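Local coordinates for glycoside Hydrolase (Bacteroides uniformis, PDB 5TA0), which probably hydrolyses the glycosidic bonds of agarose in the gut and here holds a bound neoagarooctaose, at residues Phe197-Glu203 with Met322-Tyr326; Arg45-Ile49 with Thr361-Cys365. All coordinates share one frame; numbering follows the deposited sequence. Where two conformers were deposited one is given.

Interaction 1 of 2, residues Phe197-Glu203 with Met322-Tyr326; sequences FCEVINE and MISQY. With GAL (beta-D-galactopyranose), chain C; AAL (3,6-anhydro-alpha-L-galactopyranose), chain B; AAL (3,6-anhydro-alpha-L-galactopyranose), chain D.
Phe197 and Glu199 reach Met322 and Ser324 across the interior of a parallel-stranded alpha/beta barrel. The short axes of strands 197-199 and 322-324 stay 10.7 Å apart at 70°, too far for backbone pairing, and strands 242-247 and 277-285 lie between them in the sheet order. The meeting is therefore made by side chains. Met322 bends at its last torsion (chi3 -69°), which carries CE to CG of Phe197 at 3.6 Å, oblique to the ring, while its SD lies against Glu199 OE2 at 3.6 Å. Thr279 hydrogen-bonds OE2, and Arg83 forms a salt bridge with OE1, so this buried carboxylate is gripped at both oxygens.

Nearer the sugars, Asn202 and Glu203 each lie at about a right angle to the Gln325 side chain, with the Asn202 and Gln325 amide planes 30° apart. Asn202 OD1 is bonded by Arg83, and Glu203 OE2 by His281, which also bonds Ser324. Glu203 OE1 sits 2.8 Å from O2 of the galactose. The Asn-Glu pair after the fourth strand is consistent with the acid/base position of clan GH-A hydrolases, and Gln325, at the end of the seventh, probably stands in for the glutamate replaced in this variant, at the place of the nucleophile. Deeper in the barrel, further from the sugars, Ser324 OG donates to Glu199 OE2 over 2.6 Å, meeting it on the syn side, slightly out of the carboxylate plane.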
ATOM      1  N   PHE A 197      -7.920  -6.987 -11.317  1.00  7.19           N
ATOM      2  CA  PHE A 197      -7.057  -5.871 -11.708  1.00  7.17           C
ATOM      3  C   PHE A 197      -5.922  -6.406 -12.556  1.00  7.16           C
ATOM      4  O   PHE A 197      -5.330  -7.431 -12.213  1.00  6.97           O
ATOM      5  CB  PHE A 197      -6.439  -5.212 -10.472  1.00  7.44           C
ATOM      6  CG  PHE A 197      -7.436  -4.681  -9.495  1.00  7.61           C
ATOM      7  CD1 PHE A 197      -7.881  -3.374  -9.563  1.00  8.31           C
ATOM      8  CD2 PHE A 197      -7.974  -5.518  -8.520  1.00  7.71           C
ATOM      9  CE1 PHE A 197      -8.802  -2.895  -8.631  1.00  8.84           C
ATOM     10  CE2 PHE A 197      -8.932  -5.044  -7.632  1.00  8.43           C
ATOM     11  CZ  PHE A 197      -9.330  -3.739  -7.690  1.00  8.49           C
ATOM     12  N   CYS A 198      -5.611  -5.708 -13.641  1.00  6.76           N
ATOM     13  CA  CYS A 198      -4.456  -6.005 -14.491  1.00  7.58           C
ATOM     14  C   CYS A 198      -3.486  -4.850 -14.468  1.00  7.28           C
ATOM     15  O   CYS A 198      -3.678  -3.826 -15.126  1.00  7.38           O
ATOM     16  CB  CYS A 198      -4.902  -6.330 -15.913  1.00  8.24           C
ATOM     17  SG  CYS A 198      -5.811  -7.888 -16.057  1.00 11.89           S
ATOM     18  N   GLU A 199      -2.395  -5.045 -13.742  1.00  6.35           N
ATOM     19  CA  GLU A 199      -1.272  -4.135 -13.843  1.00  6.22           C
ATOM     20  C   GLU A 199      -0.556  -4.435 -15.148  1.00  5.94           C
ATOM     21  O   GLU A 199      -0.498  -5.571 -15.584  1.00  6.09           O
ATOM     22  CB  GLU A 199      -0.306  -4.317 -12.673  1.00  6.33           C
ATOM     23  CG  GLU A 199      -0.869  -4.062 -11.273  1.00  6.43           C
ATOM     24  CD  GLU A 199       0.167  -4.391 -10.204  1.00  6.65           C
ATOM     25  OE1 GLU A 199       0.640  -5.546 -10.154  1.00  7.23           O
ATOM     26  OE2 GLU A 199       0.547  -3.440  -9.450  1.00  7.17           O
ATOM     27  N   VAL A 200       0.005  -3.400 -15.762  1.00  5.79           N
ATOM     28  CA  VAL A 200       0.686  -3.597 -17.049  1.00  5.93           C
ATOM     29  C   VAL A 200       2.004  -4.358 -16.876  1.00  5.92           C
ATOM     30  O   VAL A 200       2.250  -5.395 -17.516  1.00  6.63           O
ATOM     31  CB  VAL A 200       0.885  -2.240 -17.767  1.00  5.84           C
ATOM     32  CG1 VAL A 200       1.812  -2.363 -18.975  1.00  6.06           C
ATOM     33  CG2 VAL A 200      -0.484  -1.680 -18.188  1.00  5.92           C
ATOM     34  N   ILE A 201       2.869  -3.818 -16.026  1.00  5.86           N
ATOM     35  CA  ILE A 201       4.258  -4.320 -15.958  1.00  5.84           C
ATOM     36  C   ILE A 201       4.891  -3.987 -14.622  1.00  5.80           C
ATOM     37  O   ILE A 201       4.747  -2.869 -14.114  1.00  6.02           O
ATOM     38  CB  ILE A 201       5.073  -3.794 -17.170  1.00  6.20           C
ATOM     39  CG1 ILE A 201       6.428  -4.492 -17.307  1.00  6.58           C
ATOM     40  CG2 ILE A 201       5.208  -2.277 -17.131  1.00  6.22           C
ATOM     41  CD1 ILE A 201       7.149  -4.123 -18.561  1.00  6.80           C
ATOM     42  N   ASN A 202       5.609  -4.942 -14.048  1.00  5.89           N
ATOM     43  CA  ASN A 202       6.199  -4.772 -12.724  1.00  6.17           C
ATOM     44  C   ASN A 202       7.495  -3.950 -12.722  1.00  6.13           C
ATOM     45  O   ASN A 202       8.440  -4.288 -13.441  1.00  6.25           O
ATOM     46  CB  ASN A 202       6.501  -6.155 -12.147  1.00  6.37           C
ATOM     47  CG  ASN A 202       6.938  -6.115 -10.710  1.00  6.97           C
ATOM     48  OD1 ASN A 202       6.162  -5.779  -9.828  1.00  7.68           O
ATOM     49  ND2 ASN A 202       8.202  -6.487 -10.450  1.00  7.75           N
ATOM     50  N   GLU A 203       7.549  -2.862 -11.936  1.00  6.21           N
ATOM     51  CA  GLU A 203       8.789  -2.106 -11.668  1.00  6.43           C
ATOM     52  C   GLU A 203       9.628  -1.832 -12.923  1.00  6.50           C
ATOM     53  O   GLU A 203      10.819  -2.153 -13.003  1.00  6.45           O
ATOM     54  CB  GLU A 203       9.600  -2.842 -10.598  1.00  6.66           C
ATOM     55  CG  GLU A 203       8.831  -2.981  -9.289  1.00  7.14           C
ATOM     56  CD  GLU A 203       9.625  -3.490  -8.115  1.00  8.19           C
ATOM     57  OE1 GLU A 203      10.688  -4.092  -8.337  1.00  9.21           O
ATOM     58  OE2 GLU A 203       9.115  -3.322  -6.975  1.00  8.55           O
ATOM     59  N   MET A 322      -3.513   1.537  -6.015  1.00  6.77           N
ATOM     60  CA  MET A 322      -3.126   0.219  -5.579  1.00  6.52           C
ATOM     61  C   MET A 322      -1.694   0.261  -5.070  1.00  6.67           C
ATOM     62  O   MET A 322      -0.835   0.909  -5.669  1.00  6.51           O
ATOM     63  CB  MET A 322      -3.200  -0.733  -6.765  1.00  6.59           C
ATOM     64  CG  MET A 322      -2.567  -2.093  -6.530  1.00  6.99           C
ATOM     65  SD  MET A 322      -2.710  -3.214  -7.939  1.00  7.41           S
ATOM     66  CE  MET A 322      -4.475  -3.518  -7.911  1.00  7.90           C
ATOM     67  N   ILE A 323      -1.440  -0.442  -3.978  1.00  6.63           N
ATOM     68  CA  ILE A 323      -0.073  -0.666  -3.485  1.00  6.96           C
ATOM     69  C   ILE A 323       0.153  -2.168  -3.539  1.00  6.77           C
ATOM     70  O   ILE A 323      -0.173  -2.903  -2.612  1.00  6.92           O
ATOM     71  CB  ILE A 323       0.183  -0.034  -2.098  1.00  7.88           C
ATOM     72  CG1 ILE A 323      -0.248   1.448  -2.067  1.00  8.72           C
ATOM     73  CG2 ILE A 323       1.659  -0.091  -1.766  1.00  7.93           C
ATOM     74  CD1 ILE A 323      -1.629   1.660  -1.533  1.00  9.45           C
ATOM     75  N   SER A 324       0.690  -2.666  -4.670  1.00  6.47           N
ATOM     76  CA  SER A 324       0.672  -4.099  -4.885  1.00  6.62           C
ATOM     77  C   SER A 324       1.813  -4.868  -4.207  1.00  6.46           C
ATOM     78  O   SER A 324       1.785  -6.089  -4.185  1.00  6.81           O
ATOM     79  CB  SER A 324       0.630  -4.444  -6.359  1.00  6.53           C
ATOM     80  OG  SER A 324       1.660  -3.829  -7.089  1.00  7.12           O
ATOM     81  N   GLN A 325       2.791  -4.131  -3.690  1.00  6.71           N
ATOM     82  CA  GLN A 325       3.846  -4.664  -2.795  1.00  7.10           C
ATOM     83  C   GLN A 325       4.221  -3.583  -1.800  1.00  7.11           C
ATOM     84  O   GLN A 325       4.526  -2.467  -2.222  1.00  7.45           O
ATOM     85  CB  GLN A 325       5.125  -5.034  -3.544  1.00  7.75           C
ATOM     86  CG  GLN A 325       5.013  -6.204  -4.519  1.00  8.48           C
ATOM     87  CD  GLN A 325       6.298  -6.462  -5.291  1.00  9.92           C
ATOM     88  OE1 GLN A 325       7.428  -6.119  -4.832  1.00 13.07           O
ATOM     89  NE2 GLN A 325       6.162  -7.078  -6.438  1.00 10.59           N
ATOM     90  N   TYR A 326       4.234  -3.910  -0.518  1.00  7.00           N
ATOM     91  CA  TYR A 326       4.750  -2.980   0.487  1.00  7.28           C
ATOM     92  C   TYR A 326       5.274  -3.728   1.688  1.00  7.85           C
ATOM     93  O   TYR A 326       4.904  -4.871   1.922  1.00  7.94           O
ATOM     94  CB  TYR A 326       3.697  -1.966   0.912  1.00  7.10           C
ATOM     95  CG  TYR A 326       2.578  -2.433   1.822  1.00  6.90           C
ATOM     96  CD1 TYR A 326       2.679  -2.291   3.203  1.00  6.83           C
ATOM     97  CD2 TYR A 326       1.377  -2.928   1.306  1.00  7.08           C
ATOM     98  CE1 TYR A 326       1.651  -2.649   4.052  1.00  6.80           C
ATOM     99  CE2 TYR A 326       0.333  -3.317   2.159  1.00  7.07           C
ATOM    100  CZ  TYR A 326       0.463  -3.136   3.515  1.00  6.83           C
ATOM    101  OH  TYR A 326      -0.553  -3.444   4.404  1.00  7.41           O
TER
HETATM  102  C1  GAL C   3      11.949  -6.908  -5.767  1.00 21.92           C
HETATM  103  C2  GAL C   3      10.851  -7.325  -6.733  1.00 21.69           C
HETATM  104  C3  GAL C   3      10.139  -8.612  -6.354  1.00 21.98           C
HETATM  105  C4  GAL C   3      11.057  -9.632  -5.689  1.00 23.58           C
HETATM  106  C5  GAL C   3      11.954  -9.020  -4.648  1.00 23.51           C
HETATM  107  C6  GAL C   3      12.931  -9.996  -3.967  1.00 24.53           C
HETATM  108  O2  GAL C   3       9.864  -6.306  -6.797  1.00 20.73           O
HETATM  109  O3  GAL C   3       9.679  -9.114  -7.618  1.00 21.27           O
HETATM  110  O4  GAL C   3      11.859 -10.237  -6.719  1.00 24.18           O
HETATM  111  O5  GAL C   3      12.722  -8.031  -5.332  1.00 23.29           O
HETATM  112  O6  GAL C   3      12.270 -11.034  -3.221  1.00 23.51           O
HETATM  113  C1  AAL B   4       8.427  -9.797  -7.555  1.00 20.10           C
HETATM  114  C2  AAL B   4       7.825  -9.862  -8.974  1.00 20.27           C
HETATM  115  C3  AAL B   4       6.998 -11.120  -9.186  1.00 18.78           C
HETATM  116  C4  AAL B   4       7.809 -12.332  -8.788  1.00 19.38           C
HETATM  117  C5  AAL B   4       7.815 -12.159  -7.302  1.00 19.71           C
HETATM  118  C6  AAL B   4       6.392 -11.786  -7.031  1.00 19.87           C
HETATM  119  O2  AAL B   4       8.855  -9.861  -9.968  1.00 20.69           O
HETATM  120  O3  AAL B   4       5.940 -11.129  -8.221  1.00 19.35           O
HETATM  121  O4  AAL B   4       7.068 -13.524  -9.123  1.00 19.76           O
HETATM  122  O5  AAL B   4       8.650 -11.061  -6.922  1.00 19.87           O
HETATM  123  C1  AAL D   2      16.360  -4.054  -5.603  1.00 20.77           C
HETATM  124  C2  AAL D   2      16.344  -5.564  -5.837  1.00 21.83           C
HETATM  125  C3  AAL D   2      15.095  -5.908  -6.608  1.00 21.13           C
HETATM  126  C4  AAL D   2      13.861  -5.512  -5.845  1.00 21.49           C
HETATM  127  C5  AAL D   2      13.947  -4.024  -6.031  1.00 20.39           C
HETATM  128  C6  AAL D   2      14.228  -3.915  -7.510  1.00 19.54           C
HETATM  129  O2  AAL D   2      16.352  -6.277  -4.593  1.00 22.06           O
HETATM  130  O3  AAL D   2      15.039  -5.080  -7.786  1.00 20.95           O
HETATM  131  O4  AAL D   2      12.733  -5.994  -6.537  1.00 23.12           O
HETATM  132  O5  AAL D   2      15.054  -3.564  -5.250  1.00 18.88           O

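Interaction 2 of 2, residues Arg45-Ile49 with Thr361-Cys365; sequences RPKFI and TDNIC
Lys47 runs from the short helix 45-48 to the turn and strand start at Thr361-Cys365, and in one of its two deposited conformers each carbon of the chain has a neighbour. CB lies 4.3 Å above the plane of the Phe48 ring, displaced toward the rim. CG is 3.5 Å from Cys365 O, and CD comes to 3.2 Å from Ile364 O. There the chain bends (chi3 74°), bringing CE to 3.4 Å from Thr361 OG1 and pointing the ammonium group at three oxygens. NZ donates to all three: Thr361 O at 2.7 Å, Thr361 OG1 at 2.8 Å and Ile364 O at 3.0 Å. The Ile364 bond runs nearly straight on the carbonyl (C=O...N angle 165°), whereas the approach to Thr361 O is tilted 26° from the carbonyl plane. In this conformer one residue, Thr361, is thus held by its backbone and its hydroxyl. That hydroxyl also stands at the edge of the Phe48 ring, near its plane. The contact ties the helix leading into strand 50-51 to the start of strand 364-369; with a Lys47-Ala367 backbone hydrogen bond, it marks the closure of an eight-stranded alpha/beta barrel.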
ATOM      1  N   ARG A  45     -11.679  -6.122   4.833  1.00  8.43           N
ATOM      2  CA  ARG A  45     -10.675  -7.172   5.041  1.00  8.61           C
ATOM      3  C   ARG A  45     -10.035  -7.652   3.739  1.00  8.19           C
ATOM      4  O   ARG A  45      -8.835  -7.764   3.669  1.00  8.58           O
ATOM      5  CB  ARG A  45     -11.192  -8.350   5.880  1.00  8.63           C
ATOM      6  CG  ARG A  45     -11.437  -8.035   7.332  1.00  8.91           C
ATOM      7  CD  ARG A  45     -11.745  -9.283   8.126  1.00  9.17           C
ATOM      8  NE  ARG A  45     -10.642 -10.243   8.186  1.00  8.65           N
ATOM      9  CZ  ARG A  45      -9.620 -10.204   9.042  1.00  8.74           C
ATOM     10  NH1 ARG A  45      -9.502  -9.227   9.952  1.00  8.91           N
ATOM     11  NH2 ARG A  45      -8.701 -11.176   8.987  1.00  8.79           N
ATOM     12  N   PRO A  46     -10.806  -7.904   2.673  1.00  7.73           N
ATOM     13  CA  PRO A  46     -10.138  -8.321   1.436  1.00  7.82           C
ATOM     14  C   PRO A  46      -9.121  -7.320   0.895  1.00  8.03           C
ATOM     15  O   PRO A  46      -8.051  -7.736   0.397  1.00  8.06           O
ATOM     16  CB  PRO A  46     -11.312  -8.542   0.469  1.00  7.86           C
ATOM     17  CG  PRO A  46     -12.445  -8.918   1.390  1.00  7.90           C
ATOM     18  CD  PRO A  46     -12.276  -8.054   2.570  1.00  7.71           C
ATOM     19  N   LYS A  47      -9.421  -6.031   0.992  0.50  8.00           N
ATOM     20  CA  LYS A  47      -8.530  -4.988   0.510  0.50  8.15           C
ATOM     21  C   LYS A  47      -7.229  -4.874   1.298  0.50  7.75           C
ATOM     22  O   LYS A  47      -6.222  -4.434   0.739  0.50  7.31           O
ATOM     23  CB  LYS A  47      -9.247  -3.633   0.566  0.50  8.78           C
ATOM     24  CG  LYS A  47      -8.619  -2.572  -0.301  0.50  9.15           C
ATOM     25  CD  LYS A  47      -9.634  -1.476  -0.577  0.50  9.22           C
ATOM     26  CE  LYS A  47      -9.884  -0.584   0.629  0.50  9.03           C
ATOM     27  NZ  LYS A  47     -10.744   0.601   0.313  0.50  8.91           N
ATOM     28  N   PHE A  48      -7.257  -5.241   2.583  1.00  7.35           N
ATOM     29  CA  PHE A  48      -6.148  -4.994   3.513  1.00  7.26           C
ATOM     30  C   PHE A  48      -5.500  -6.215   4.151  1.00  7.28           C
ATOM     31  O   PHE A  48      -4.264  -6.205   4.366  1.00  7.65           O
ATOM     32  CB  PHE A  48      -6.592  -4.049   4.627  1.00  7.63           C
ATOM     33  CG  PHE A  48      -6.876  -2.652   4.166  1.00  7.68           C
ATOM     34  CD1 PHE A  48      -5.917  -1.904   3.484  1.00  7.88           C
ATOM     35  CD2 PHE A  48      -8.111  -2.069   4.415  1.00  8.05           C
ATOM     36  CE1 PHE A  48      -6.187  -0.600   3.086  1.00  8.28           C
ATOM     37  CE2 PHE A  48      -8.378  -0.766   4.011  1.00  8.34           C
ATOM     38  CZ  PHE A  48      -7.419  -0.039   3.343  1.00  8.50           C
ATOM     39  N   ILE A  49      -6.274  -7.226   4.511  1.00  7.15           N
ATOM     40  CA  ILE A  49      -5.715  -8.413   5.203  1.00  6.94           C
ATOM     41  C   ILE A  49      -5.559  -9.520   4.175  1.00  6.64           C
ATOM     42  O   ILE A  49      -6.418 -10.380   3.976  1.00  7.20           O
ATOM     43  CB  ILE A  49      -6.550  -8.861   6.393  1.00  7.43           C
ATOM     44  CG1 ILE A  49      -6.847  -7.674   7.324  1.00  7.48           C
ATOM     45  CG2 ILE A  49      -5.836 -10.016   7.107  1.00  7.75           C
ATOM     46  CD1 ILE A  49      -5.643  -6.939   7.875  1.00  7.30           C
ATOM     47  N   THR A 361      -8.843   4.934   2.708  1.00 11.10           N
ATOM     48  CA  THR A 361      -9.519   3.802   2.187  1.00 11.01           C
ATOM     49  C   THR A 361     -10.431   4.131   0.993  1.00 10.61           C
ATOM     50  O   THR A 361     -10.606   3.303   0.105  1.00 12.75           O
ATOM     51  CB  THR A 361     -10.253   3.045   3.321  1.00 10.32           C
ATOM     52  OG1 THR A 361     -10.833   1.850   2.812  1.00 11.10           O
ATOM     53  CG2 THR A 361     -11.328   3.904   3.991  1.00 10.27           C
ATOM     54  N   ASP A 362     -11.006   5.327   0.958  1.00  9.93           N
ATOM     55  CA  ASP A 362     -11.844   5.709  -0.181  1.00  9.62           C
ATOM     56  C   ASP A 362     -11.089   5.758  -1.522  1.00 10.06           C
ATOM     57  O   ASP A 362     -11.709   5.518  -2.530  1.00 11.71           O
ATOM     58  CB  ASP A 362     -12.525   7.068   0.068  1.00  9.64           C
ATOM     59  CG  ASP A 362     -11.551   8.211   0.282  1.00 10.14           C
ATOM     60  OD1 ASP A 362     -10.459   8.008   0.846  1.00 10.53           O
ATOM     61  OD2 ASP A 362     -11.930   9.342  -0.084  1.00 11.80           O
ATOM     62  N   ASN A 363      -9.806   6.082  -1.499  1.00 10.01           N
ATOM     63  CA  ASN A 363      -8.982   6.191  -2.723  1.00 11.17           C
ATOM     64  C   ASN A 363      -7.901   5.129  -2.827  1.00 11.27           C
ATOM     65  O   ASN A 363      -6.949   5.281  -3.622  1.00 12.97           O
ATOM     66  CB  ASN A 363      -8.341   7.574  -2.784  1.00 12.43           C
ATOM     67  CG  ASN A 363      -9.352   8.668  -3.065  1.00 13.39           C
ATOM     68  OD1 ASN A 363     -10.242   8.509  -3.905  1.00 16.14           O
ATOM     69  ND2 ASN A 363      -9.188   9.787  -2.404  1.00 16.49           N
ATOM     70  N   ILE A 364      -8.001   4.069  -2.045  1.00  9.78           N
ATOM     71  CA  ILE A 364      -7.119   2.907  -2.173  1.00  9.79           C
ATOM     72  C   ILE A 364      -7.951   1.704  -2.568  1.00  9.00           C
ATOM     73  O   ILE A 364      -8.917   1.366  -1.888  1.00 10.06           O
ATOM     74  CB  ILE A 364      -6.291   2.660  -0.891  1.00 10.88           C
ATOM     75  CG1 ILE A 364      -5.252   3.794  -0.820  1.00 12.89           C
ATOM     76  CG2 ILE A 364      -5.677   1.258  -0.887  1.00 11.11           C
ATOM     77  CD1 ILE A 364      -4.265   3.727   0.275  1.00 13.47           C
ATOM     78  N   CYS A 365      -7.621   1.106  -3.704  1.00  8.29           N
ATOM     79  CA  CYS A 365      -8.405  -0.029  -4.185  1.00  8.39           C
ATOM     80  C   CYS A 365      -7.872  -1.369  -3.701  1.00  8.26           C
ATOM     81  O   CYS A 365      -8.563  -2.386  -3.772  1.00  9.16           O
ATOM     82  CB  CYS A 365      -8.542  -0.023  -5.709  1.00  8.56           C
ATOM     83  SG  CYS A 365      -7.011  -0.095  -6.665  1.00  9.69           S
TER

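Overall arrangement
Along the chain the order is 45-49, 197-203, 322-326, 361-365, so both segments of interaction 1 fall between those of interaction 2. The centres of the two interactions are about 14 Å apart, and both reach the same eight-stranded parallel sheet, in which 321-326 and 364-369 are neighbours. Interaction 1 spans the barrel interior from the fourth strand to the seventh and extends to the sugar site; interaction 2 lies where the first and eighth strands begin. They meet directly: Cys365 SG lies 3.9 Å from Phe197 CE1, and Ile323 CD1 packs 3.8 Å from Ile364 CD1. These contacts link the closing region to side chains inside the barrel; the sugars lie beyond, at the strands' C-terminal ends.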